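Local coordinates for regulatory protein of LacI family (Chloroflexus aggregans, PDB 3BBL) that probably regulates transcription as a DNA-binding LacI-family protein, through a two-lobed, periplasmic-binding-protein-like part that is likely to bind a small effector, at residues A[5-11]-A[38-44]; A[50-56]-A[68-74]; A[160-164]-A[176-180]; A[16-20]-A[196-201]. One frame throughout, in Å; residues are numbered along the deposited sequence.

Contact 1 of 4, residues A[5-11]-A[38-44]. With EDO (1,2-ethanediol), chain B.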
# COMPACT_ATOMS: atom_id res chain seq x y z
N PHE A 5 23.27 -10.80 13.58
CA PHE A 5 21.84 -10.95 13.81
C PHE A 5 21.02 -9.93 13.01
O PHE A 5 19.99 -9.45 13.46
CB PHE A 5 21.53 -10.84 15.31
CG PHE A 5 21.96 -12.03 16.10
CD1 PHE A 5 21.32 -13.26 15.95
CD2 PHE A 5 23.04 -11.95 16.97
CE1 PHE A 5 21.74 -14.39 16.65
CE2 PHE A 5 23.48 -13.08 17.68
CZ PHE A 5 22.83 -14.30 17.52
N MSE A 6 21.50 -9.62 11.82
CA MSE A 6 20.81 -8.68 10.95
C MSE A 6 20.75 -9.17 9.51
O MSE A 6 21.74 -9.65 8.95
CB MSE A 6 21.46 -7.32 11.05
CG MSE A 6 21.13 -6.70 12.38
SE MSE A 6 21.78 -4.89 12.51
CE MSE A 6 20.39 -4.06 11.50
N ILE A 7 19.56 -9.05 8.92
CA ILE A 7 19.33 -9.48 7.54
C ILE A 7 19.07 -8.25 6.69
O ILE A 7 18.16 -7.47 6.97
CB ILE A 7 18.12 -10.44 7.46
CG1 ILE A 7 18.42 -11.70 8.28
CG2 ILE A 7 17.82 -10.80 6.01
CD1 ILE A 7 17.19 -12.48 8.68
N GLY A 8 19.89 -8.07 5.66
CA GLY A 8 19.72 -6.92 4.79
C GLY A 8 18.62 -7.11 3.77
O GLY A 8 18.48 -8.19 3.18
N TYR A 9 17.83 -6.07 3.56
CA TYR A 9 16.75 -6.12 2.59
C TYR A 9 16.59 -4.78 1.88
O TYR A 9 16.90 -3.73 2.44
CB TYR A 9 15.41 -6.49 3.27
CG TYR A 9 14.26 -6.59 2.29
CD1 TYR A 9 14.31 -7.47 1.22
CD2 TYR A 9 13.15 -5.75 2.40
CE1 TYR A 9 13.29 -7.52 0.27
CE2 TYR A 9 12.12 -5.78 1.46
CZ TYR A 9 12.20 -6.66 0.39
OH TYR A 9 11.23 -6.68 -0.59
N SER A 10 16.13 -4.83 0.64
CA SER A 10 15.91 -3.62 -0.14
C SER A 10 14.77 -3.90 -1.12
O SER A 10 14.56 -5.04 -1.52
CB SER A 10 17.17 -3.22 -0.91
OG SER A 10 17.47 -4.17 -1.92
N TRP A 11 14.04 -2.86 -1.49
CA TRP A 11 12.94 -3.04 -2.43
C TRP A 11 12.95 -1.97 -3.50
O TRP A 11 13.38 -0.84 -3.26
CB TRP A 11 11.60 -3.04 -1.68
CG TRP A 11 11.34 -1.82 -0.86
CD1 TRP A 11 10.61 -0.72 -1.23
CD2 TRP A 11 11.77 -1.58 0.48
NE1 TRP A 11 10.55 0.18 -0.19
CE2 TRP A 11 11.24 -0.33 0.87
CE3 TRP A 11 12.52 -2.32 1.40
CZ2 TRP A 11 11.47 0.21 2.14
CZ3 TRP A 11 12.75 -1.78 2.66
CH2 TRP A 11 12.22 -0.53 3.03
N ASN A 38 15.27 -13.43 17.39
CA ASN A 38 16.29 -12.43 17.70
C ASN A 38 17.07 -11.80 16.55
O ASN A 38 18.23 -11.42 16.72
CB ASN A 38 17.27 -12.99 18.73
CG ASN A 38 16.60 -13.31 20.04
OD1 ASN A 38 16.07 -12.43 20.71
ND2 ASN A 38 16.61 -14.59 20.42
N TYR A 39 16.45 -11.70 15.38
CA TYR A 39 17.13 -11.08 14.25
C TYR A 39 16.42 -9.78 13.89
O TYR A 39 15.26 -9.58 14.25
CB TYR A 39 17.14 -12.01 13.03
CG TYR A 39 18.24 -13.05 13.03
CD1 TYR A 39 18.14 -14.21 13.80
CD2 TYR A 39 19.37 -12.89 12.23
CE1 TYR A 39 19.14 -15.18 13.77
CE2 TYR A 39 20.38 -13.85 12.19
CZ TYR A 39 20.26 -14.99 12.97
OH TYR A 39 21.25 -15.95 12.94
N PHE A 40 17.12 -8.88 13.21
CA PHE A 40 16.54 -7.62 12.77
C PHE A 40 16.73 -7.56 11.27
O PHE A 40 17.68 -8.14 10.73
CB PHE A 40 17.25 -6.40 13.38
CG PHE A 40 17.00 -6.20 14.85
CD1 PHE A 40 17.76 -6.88 15.79
CD2 PHE A 40 16.02 -5.32 15.29
CE1 PHE A 40 17.55 -6.68 17.15
CE2 PHE A 40 15.81 -5.11 16.65
CZ PHE A 40 16.57 -5.79 17.58
N VAL A 41 15.81 -6.88 10.59
CA VAL A 41 15.91 -6.71 9.16
C VAL A 41 16.52 -5.33 8.99
O VAL A 41 16.07 -4.36 9.59
CB VAL A 41 14.54 -6.73 8.46
CG1 VAL A 41 14.70 -6.41 6.98
CG2 VAL A 41 13.88 -8.10 8.65
N LEU A 42 17.57 -5.23 8.18
CA LEU A 42 18.21 -3.96 7.95
C LEU A 42 17.97 -3.47 6.53
O LEU A 42 18.58 -3.96 5.58
CB LEU A 42 19.71 -4.08 8.20
CG LEU A 42 20.50 -2.79 8.04
CD1 LEU A 42 20.08 -1.80 9.11
CD2 LEU A 42 22.00 -3.08 8.13
N PRO A 43 17.08 -2.48 6.37
CA PRO A 43 16.79 -1.93 5.05
C PRO A 43 17.95 -1.07 4.57
O PRO A 43 18.58 -0.38 5.36
CB PRO A 43 15.54 -1.08 5.29
CG PRO A 43 14.92 -1.70 6.49
CD PRO A 43 16.11 -2.00 7.36
N PHE A 44 18.23 -1.13 3.28
CA PHE A 44 19.28 -0.31 2.69
C PHE A 44 18.73 0.18 1.35
O PHE A 44 17.86 -0.46 0.76
CB PHE A 44 20.58 -1.12 2.52
CG PHE A 44 20.47 -2.32 1.63
CD1 PHE A 44 20.65 -2.20 0.26
CD2 PHE A 44 20.23 -3.58 2.17
CE1 PHE A 44 20.59 -3.33 -0.57
CE2 PHE A 44 20.17 -4.71 1.36
CZ PHE A 44 20.35 -4.58 -0.02
C1 EDO B . 14.82 2.28 -0.42
O1 EDO B . 15.38 2.22 -1.72
C2 EDO B . 14.42 0.87 0.05
O2 EDO B . 15.12 -0.14 -0.69
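The O2 hydroxyl of a 1,2-ethanediol, probably from the crystallisation liquor, links the two segments: Trp-11 N donates to it at 3.0 Å, and Phe-44 O, 3.1 Å from O2, and Trp-11 O are alternative acceptors for its proton. The segments pair as parallel strands of a beta-alpha-beta unit, strand 6-9, helix 23-36 and strand 40-43, at the edge of the sheet within this chain. Ile-7 N bonds to Phe-40 O, Leu-42 N to Ile-7 O at 2.6 Å, Tyr-9 N to Leu-42 O, and Phe-44 N to Tyr-9 O.

At the start of the strands Phe-5 turns its ring edge to the face of Tyr-39, centroids 5.0 Å apart and planes at 68°. On one face of the sheet, Met-6 turns about its CG-SE bond (chi3 79°), which brings CE to 3.3 Å from Leu-42 CD1; Met-6 of the second subunit packs on this patch. At the far end, Ser-10 CB lies over the face of the Phe-44 ring.

Trp-11 NE1 bonds to Ser-28 of the second subunit. Replacing the indole with an alanine is likely to leave that serine without this donor, and to take the indole face from the ethanediol and the CZ3 contact from Pro-43. The ethanediol's C2 sits centrally over the indole, and Trp-11 CZ3 lies 3.9 Å from Pro-43 CB.

Contact 2 of 4, residues A[50-56]-A[68-74]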
# COMPACT_ATOMS: atom_id res chain seq x y z
N ARG A 50 20.14 -2.66 -11.05
CA ARG A 50 20.53 -3.87 -10.32
C ARG A 50 21.98 -4.30 -10.51
O ARG A 50 22.52 -5.04 -9.70
CB ARG A 50 19.60 -5.02 -10.69
CG ARG A 50 18.17 -4.85 -10.18
CD ARG A 50 17.29 -6.01 -10.63
NE ARG A 50 15.92 -5.87 -10.15
CZ ARG A 50 15.12 -4.84 -10.42
NH1 ARG A 50 15.55 -3.84 -11.18
NH2 ARG A 50 13.89 -4.80 -9.93
N SER A 51 22.62 -3.83 -11.58
CA SER A 51 24.00 -4.18 -11.84
C SER A 51 24.93 -3.57 -10.79
O SER A 51 25.94 -4.16 -10.43
CB SER A 51 24.43 -3.72 -13.24
OG SER A 51 24.44 -2.31 -13.33
N GLN A 52 24.57 -2.38 -10.30
CA GLN A 52 25.36 -1.72 -9.28
C GLN A 52 25.19 -2.42 -7.93
O GLN A 52 24.24 -2.17 -7.19
CB GLN A 52 24.96 -0.25 -9.18
CG GLN A 52 25.40 0.57 -10.38
CD GLN A 52 24.89 2.00 -10.33
OE1 GLN A 52 23.69 2.25 -10.47
NE2 GLN A 52 25.80 2.95 -10.13
N ILE A 53 26.14 -3.31 -7.63
CA ILE A 53 26.12 -4.09 -6.40
C ILE A 53 27.05 -3.56 -5.31
O ILE A 53 27.33 -4.26 -4.33
CB ILE A 53 26.53 -5.54 -6.70
CG1 ILE A 53 27.87 -5.54 -7.45
CG2 ILE A 53 25.44 -6.24 -7.50
CD1 ILE A 53 28.30 -6.89 -7.96
N ASP A 54 27.52 -2.34 -5.47
CA ASP A 54 28.41 -1.73 -4.49
C ASP A 54 27.91 -1.84 -3.07
O ASP A 54 28.63 -2.28 -2.18
CB ASP A 54 28.65 -0.26 -4.84
CG ASP A 54 29.84 -0.07 -5.74
OD1 ASP A 54 30.21 -1.02 -6.46
OD2 ASP A 54 30.41 1.05 -5.73
N ILE A 55 26.66 -1.44 -2.86
CA ILE A 55 26.05 -1.48 -1.54
C ILE A 55 26.10 -2.88 -0.93
O ILE A 55 26.27 -3.03 0.28
CB ILE A 55 24.59 -0.96 -1.61
CG1 ILE A 55 23.94 -1.03 -0.23
CG2 ILE A 55 23.82 -1.75 -2.64
CD1 ILE A 55 24.58 -0.13 0.81
N TYR A 56 25.95 -3.92 -1.75
CA TYR A 56 26.01 -5.28 -1.24
C TYR A 56 27.44 -5.57 -0.80
O TYR A 56 27.68 -6.16 0.26
CB TYR A 56 25.59 -6.31 -2.30
CG TYR A 56 24.10 -6.38 -2.54
CD1 TYR A 56 23.48 -5.53 -3.45
CD2 TYR A 56 23.30 -7.28 -1.83
CE1 TYR A 56 22.11 -5.57 -3.66
CE2 TYR A 56 21.93 -7.33 -2.03
CZ TYR A 56 21.34 -6.47 -2.94
OH TYR A 56 19.97 -6.51 -3.13
N PHE A 68 21.21 -11.74 3.14
CA PHE A 68 20.30 -10.85 2.41
C PHE A 68 19.06 -11.58 1.92
O PHE A 68 19.06 -12.79 1.73
CB PHE A 68 20.98 -10.29 1.17
CG PHE A 68 22.13 -9.38 1.45
CD1 PHE A 68 21.92 -8.06 1.82
CD2 PHE A 68 23.44 -9.83 1.29
CE1 PHE A 68 22.99 -7.19 2.01
CE2 PHE A 68 24.52 -8.98 1.47
CZ PHE A 68 24.29 -7.65 1.83
N VAL A 69 18.01 -10.80 1.71
CA VAL A 69 16.78 -11.31 1.13
C VAL A 69 16.66 -10.39 -0.08
O VAL A 69 16.86 -9.18 0.04
CB VAL A 69 15.58 -11.12 2.06
CG1 VAL A 69 14.29 -11.44 1.30
CG2 VAL A 69 15.70 -12.06 3.25
N LEU A 70 16.39 -10.96 -1.25
CA LEU A 70 16.27 -10.18 -2.47
C LEU A 70 14.86 -10.29 -3.04
O LEU A 70 14.26 -11.36 -2.97
CB LEU A 70 17.27 -10.67 -3.53
CG LEU A 70 18.73 -10.94 -3.16
CD1 LEU A 70 19.42 -11.64 -4.32
CD2 LEU A 70 19.44 -9.64 -2.81
N SER A 71 14.35 -9.20 -3.60
CA SER A 71 13.03 -9.19 -4.24
C SER A 71 13.19 -8.53 -5.61
O SER A 71 14.24 -7.95 -5.89
CB SER A 71 12.01 -8.45 -3.37
OG SER A 71 12.38 -7.12 -3.12
N SER A 72 12.16 -8.61 -6.45
CA SER A 72 12.21 -8.06 -7.81
C SER A 72 13.31 -8.78 -8.58
O SER A 72 14.20 -8.15 -9.15
CB SER A 72 12.52 -6.56 -7.80
OG SER A 72 11.40 -5.80 -7.41
N ILE A 73 13.24 -10.10 -8.59
CA ILE A 73 14.25 -10.89 -9.27
C ILE A 73 14.02 -10.99 -10.77
O ILE A 73 12.98 -11.47 -11.21
CB ILE A 73 14.31 -12.33 -8.72
CG1 ILE A 73 14.28 -12.31 -7.19
CG2 ILE A 73 15.57 -13.02 -9.24
CD1 ILE A 73 15.46 -11.61 -6.54
N ASN A 74 15.00 -10.55 -11.55
CA ASN A 74 14.92 -10.63 -13.00
C ASN A 74 15.75 -11.81 -13.48
O ASN A 74 16.39 -12.48 -12.68
CB ASN A 74 15.46 -9.35 -13.65
CG ASN A 74 14.52 -8.18 -13.49
OD1 ASN A 74 13.32 -8.30 -13.75
ND2 ASN A 74 15.05 -7.04 -13.06
O HOH W 1 17.82 -6.78 -1.17
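Arg-50 reaches from the loop before helix 54-61 to Ser-72 and Asn-74, in the loop that follows strand 67-70. Helix and strand are successive elements of the alternating beta-alpha fold of the N-terminal lobe. CB points at the other segment, and the chain then runs straight from CG to NE (chi2 177°, chi3 179°). CD comes 3.5 Å from Asn-74 ND2. NE makes the main bond, 3.0 Å to Ser-72 O and close to the axis of that carbonyl. CZ has the Asn-74 amide nitrogen over one face of the guanidinium; with two donors facing each other, this is packing and not a bond. At the tip, NH2 lies beside Ser-72 CB and adds a weak second bond to Ser-72 O. Asp-77 supplies a long, weak ion-pair partner.

Deeper in, Tyr-56 on the helix directs its ring edge at Phe-68 on the strand, the ring planes 59° apart, with CD2 almost centred over the Phe-68 face at 3.7 Å. Phe-44, just after strand 40-43, is a second edge-to-face partner of Tyr-56. Leu-70 CD2 packs 3.5 Å from Tyr-56 CE2. A water 2.9 Å from Tyr-56 OH donates a hydrogen bond to Val-69 O.

Contact 3 of 4, residues A[160-164]-A[176-180]; sequences TGYIL and MTLHL
Leu-164 reaches from its strand onto helix 170-181 and, of the residues here, has the greatest area buried. Its CG stands anti to the carbonyl carbon, and the extended chi2 (-179°) carries CD1 out to the helix backbone. There CD1 lies 3.5 Å from Met-176 O and 3.6 Å from Met-176 CB, and it is 3.9 Å from Leu-180 CG, one turn further along. His-179 CD2 approaches the same methyl more loosely.

Met-176 answers from the helix. It is modelled as selenomethionine, and its selenium sits 3.5 Å from Leu-164 CB, the two side chains sliding past each other in opposite directions. Leu-131 of strand 128-132 also touches Met-176.

Leu-180 is buried and splits its branches between partners. CD1 stays beside Leu-164 CD1, whereas CD2 turns to the short 3-10 turn, 3.7 Å from Gly-161 O and 4.1 Å from Tyr-162 CD2. The tyrosine hydroxyl is held further off by Arg-187 O. An alanine in place of Leu-180 would probably open a gap between helix and turn and leave the Tyr-162 ring and Leu-164 CD1 less firmly packed.

No hydrogen bond crosses between the segments; the join is apolar. It is the first half of a parallel beta-alpha-beta crossover in the C-terminal lobe: the chain leaves edge strand 163-165, and its helix packs over strand 128-132 on the way to strand 191-194.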
# COMPACT_ATOMS: atom_id res chain seq x y z
N THR A 160 -3.45 -14.79 -31.04
CA THR A 160 -2.40 -13.80 -30.84
C THR A 160 -3.07 -12.44 -30.62
O THR A 160 -2.53 -11.58 -29.95
CB THR A 160 -1.45 -13.72 -32.06
OG1 THR A 160 -2.17 -13.26 -33.21
CG2 THR A 160 -0.87 -15.09 -32.36
N GLY A 161 -4.25 -12.27 -31.20
CA GLY A 161 -4.97 -11.03 -31.05
C GLY A 161 -5.53 -10.86 -29.65
O GLY A 161 -5.89 -9.75 -29.26
N TYR A 162 -5.57 -11.95 -28.89
CA TYR A 162 -6.07 -11.94 -27.51
C TYR A 162 -4.97 -11.88 -26.46
O TYR A 162 -5.25 -11.93 -25.26
CB TYR A 162 -6.90 -13.19 -27.23
CG TYR A 162 -8.31 -13.16 -27.73
CD1 TYR A 162 -9.17 -14.22 -27.44
CD2 TYR A 162 -8.81 -12.07 -28.46
CE1 TYR A 162 -10.50 -14.21 -27.87
CE2 TYR A 162 -10.14 -12.04 -28.89
CZ TYR A 162 -10.97 -13.12 -28.59
OH TYR A 162 -12.29 -13.11 -28.96
N ILE A 163 -3.72 -11.81 -26.90
CA ILE A 163 -2.61 -11.74 -25.97
C ILE A 163 -1.92 -10.42 -26.19
O ILE A 163 -1.14 -10.27 -27.12
CB ILE A 163 -1.62 -12.90 -26.20
CG1 ILE A 163 -2.33 -14.23 -26.01
CG2 ILE A 163 -0.45 -12.80 -25.23
CD1 ILE A 163 -1.46 -15.44 -26.25
N LEU A 164 -2.21 -9.45 -25.34
CA LEU A 164 -1.62 -8.13 -25.47
C LEU A 164 -0.58 -7.90 -24.38
O LEU A 164 -0.87 -8.03 -23.19
CB LEU A 164 -2.73 -7.07 -25.41
CG LEU A 164 -3.96 -7.37 -26.28
CD1 LEU A 164 -4.96 -6.25 -26.16
CD2 LEU A 164 -3.55 -7.54 -27.74
N MSE A 176 -5.53 -1.32 -23.97
CA MSE A 176 -5.60 -2.66 -24.55
C MSE A 176 -7.03 -3.20 -24.52
O MSE A 176 -7.45 -3.88 -25.45
CB MSE A 176 -4.66 -3.61 -23.79
CG MSE A 176 -3.24 -3.14 -23.81
SE MSE A 176 -1.91 -4.52 -23.19
CE MSE A 176 -2.85 -4.95 -21.58
N THR A 177 -7.78 -2.90 -23.47
CA THR A 177 -9.15 -3.39 -23.40
C THR A 177 -10.06 -2.68 -24.40
O THR A 177 -10.94 -3.32 -25.01
CB THR A 177 -9.73 -3.26 -21.97
OG1 THR A 177 -8.94 -4.03 -21.06
CG2 THR A 177 -11.18 -3.77 -21.92
N LEU A 178 -9.85 -1.38 -24.57
CA LEU A 178 -10.66 -0.64 -25.53
C LEU A 178 -10.38 -1.21 -26.92
O LEU A 178 -11.28 -1.31 -27.76
CB LEU A 178 -10.33 0.86 -25.46
CG LEU A 178 -10.90 1.60 -24.24
CD1 LEU A 178 -10.38 3.03 -24.21
CD2 LEU A 178 -12.42 1.58 -24.29
N HIS A 179 -9.14 -1.60 -27.17
CA HIS A 179 -8.78 -2.19 -28.45
C HIS A 179 -9.60 -3.47 -28.65
O HIS A 179 -10.12 -3.73 -29.72
CB HIS A 179 -7.28 -2.52 -28.48
CG HIS A 179 -6.86 -3.29 -29.69
ND1 HIS A 179 -6.77 -2.72 -30.94
CD2 HIS A 179 -6.49 -4.59 -29.83
CE1 HIS A 179 -6.36 -3.63 -31.81
NE2 HIS A 179 -6.18 -4.77 -31.16
N LEU A 180 -9.72 -4.27 -27.59
CA LEU A 180 -10.47 -5.52 -27.65
C LEU A 180 -11.97 -5.27 -27.75
O LEU A 180 -12.67 -6.01 -28.43
CB LEU A 180 -10.18 -6.38 -26.41
CG LEU A 180 -8.79 -7.04 -26.36
CD1 LEU A 180 -8.58 -7.69 -25.02
CD2 LEU A 180 -8.67 -8.06 -27.48

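Contact 4 of 4, residues A[16-20]-A[196-201]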
# COMPACT_ATOMS: atom_id res chain seq x y z
N PRO A 16 4.59 5.53 -9.02
CA PRO A 16 3.45 6.30 -8.53
C PRO A 16 2.28 5.96 -9.46
O PRO A 16 2.31 6.30 -10.65
CB PRO A 16 3.93 7.74 -8.67
CG PRO A 16 4.80 7.68 -9.90
CD PRO A 16 5.58 6.39 -9.70
N GLY A 17 1.28 5.25 -8.93
CA GLY A 17 0.15 4.88 -9.75
C GLY A 17 -0.19 3.40 -9.64
O GLY A 17 -1.12 2.93 -10.29
N GLN A 18 0.57 2.68 -8.82
CA GLN A 18 0.32 1.25 -8.64
C GLN A 18 -0.59 1.01 -7.43
O GLN A 18 -0.29 1.46 -6.32
CB GLN A 18 1.64 0.49 -8.48
CG GLN A 18 1.57 -0.95 -8.98
CD GLN A 18 1.40 -1.04 -10.49
OE1 GLN A 18 1.18 -2.12 -11.03
NE2 GLN A 18 1.52 0.10 -11.17
N VAL A 19 -1.68 0.30 -7.66
CA VAL A 19 -2.69 -0.01 -6.65
C VAL A 19 -2.21 -0.95 -5.53
O VAL A 19 -2.71 -0.88 -4.40
CB VAL A 19 -3.95 -0.61 -7.33
CG1 VAL A 19 -4.53 -1.73 -6.53
CG2 VAL A 19 -4.98 0.43 -7.46
N ASN A 20 -1.26 -1.83 -5.83
CA ASN A 20 -0.80 -2.77 -4.80
C ASN A 20 0.57 -2.42 -4.21
O ASN A 20 1.48 -1.99 -4.92
CB ASN A 20 -0.80 -4.19 -5.38
CG ASN A 20 -0.67 -5.24 -4.30
OD1 ASN A 20 -1.01 -4.99 -3.13
ND2 ASN A 20 -0.17 -6.42 -4.67
N ASN A 196 -2.07 -7.92 -13.23
CA ASN A 196 -2.08 -7.20 -11.96
C ASN A 196 -3.41 -6.47 -11.87
O ASN A 196 -4.08 -6.30 -12.88
CB ASN A 196 -0.85 -6.28 -11.78
CG ASN A 196 -0.93 -4.98 -12.55
OD1 ASN A 196 0.03 -4.21 -12.54
ND2 ASN A 196 -2.04 -4.73 -13.20
N ASP A 197 -3.81 -6.07 -10.67
CA ASP A 197 -5.09 -5.41 -10.49
C ASP A 197 -5.15 -4.03 -11.11
O ASP A 197 -6.23 -3.58 -11.52
CB ASP A 197 -5.45 -5.33 -9.01
CG ASP A 197 -5.69 -6.69 -8.40
OD1 ASP A 197 -5.96 -7.66 -9.14
OD2 ASP A 197 -5.63 -6.80 -7.17
N THR A 198 -4.02 -3.34 -11.19
CA THR A 198 -4.02 -2.02 -11.80
C THR A 198 -4.53 -2.12 -13.24
O THR A 198 -5.34 -1.30 -13.67
CB THR A 198 -2.61 -1.41 -11.82
OG1 THR A 198 -2.03 -1.54 -10.52
CG2 THR A 198 -2.67 0.05 -12.18
N MSE A 199 -4.06 -3.14 -13.96
CA MSE A 199 -4.48 -3.37 -15.33
C MSE A 199 -5.97 -3.69 -15.36
O MSE A 199 -6.71 -3.15 -16.19
CB MSE A 199 -3.69 -4.53 -15.95
CG MSE A 199 -2.23 -4.22 -16.12
SE MSE A 199 -1.42 -5.79 -16.94
CE MSE A 199 -1.09 -5.08 -18.71
N ALA A 200 -6.42 -4.55 -14.45
CA ALA A 200 -7.83 -4.93 -14.39
C ALA A 200 -8.74 -3.71 -14.18
O ALA A 200 -9.85 -3.64 -14.72
CB ALA A 200 -8.04 -5.92 -13.27
N ILE A 201 -8.26 -2.74 -13.40
CA ILE A 201 -9.05 -1.55 -13.15
C ILE A 201 -9.22 -0.76 -14.45
O ILE A 201 -10.31 -0.23 -14.73
CB ILE A 201 -8.42 -0.69 -12.02
CG1 ILE A 201 -8.54 -1.46 -10.70
CG2 ILE A 201 -9.13 0.65 -11.89
CD1 ILE A 201 -7.93 -0.76 -9.50
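Val-19 and Thr-198 bring the backbones closest, CA to CA 5.7 Å, where the irregular loop 16-20 meets the first turn of helix 197-209, with Asn-196 in the N-cap position. The loop follows strand 6-9 of the N-terminal lobe and the helix belongs to the C-terminal lobe, so this is a contact between the two lobes of the periplasmic-binding-protein fold, which in LacI-family proteins enclose the effector cleft. Gly-17 has a positive phi of 130°, a conformation in which a CB would run into the carbonyl oxygen of Pro-16.

Thr-198 is the polar centre of the contact. With its OG1 anti to the carbonyl carbon (chi1 -49°), the hydroxyl faces the loop and accepts a weak but fairly straight hydrogen bond from Val-19 N at 3.4 Å. Its methyl, CG2, turns instead to Gly-17 O, 3.8 Å away. The polar partner of that carbonyl is on the second subunit: Gly-17 O accepts a hydrogen bond from the hydroxyl of Tyr-231 there.

Beside the threonine, the amide groups of Gln-18 and Asn-196 arrive from opposite directions, their planes 59° apart. Asp-197, next on the helix, approaches Val-19 loosely through its CB; its carboxylate is taken up by Ala-226 N and the Ser-238 hydroxyl. Met-228 of the second subunit packs on both Val-19 and Ile-201, a turn along the helix. Between these two side chains, which meet obliquely, Val-19 CG2 lies 3.8 Å from Ile-201 CD1.

Contacts 1 and 2 share the N-terminal lobe: strands 6-9 and 67-70 are neighbours in the sheet, joined by Gly-8 O to Val-69 N at 3.0 Å, and the hydroxyls of Tyr-9 OH and Ser-71 OG meet at 2.8 Å. Contact 3 lies in the other lobe, its centre about 42 Å from that of contact 1. Contact 4 bridges the lobes, closing a loop of chain inside which contacts 2 and 3 are nested. It touches contact 3 through Met-176 CE and Met-199 CE, 3.4 Å apart. Contacts 1 and 4 both reach the second subunit, and each has a 1,2-ethanediol, probably from the crystallisation liquor, nearby; neither marks a proven effector site.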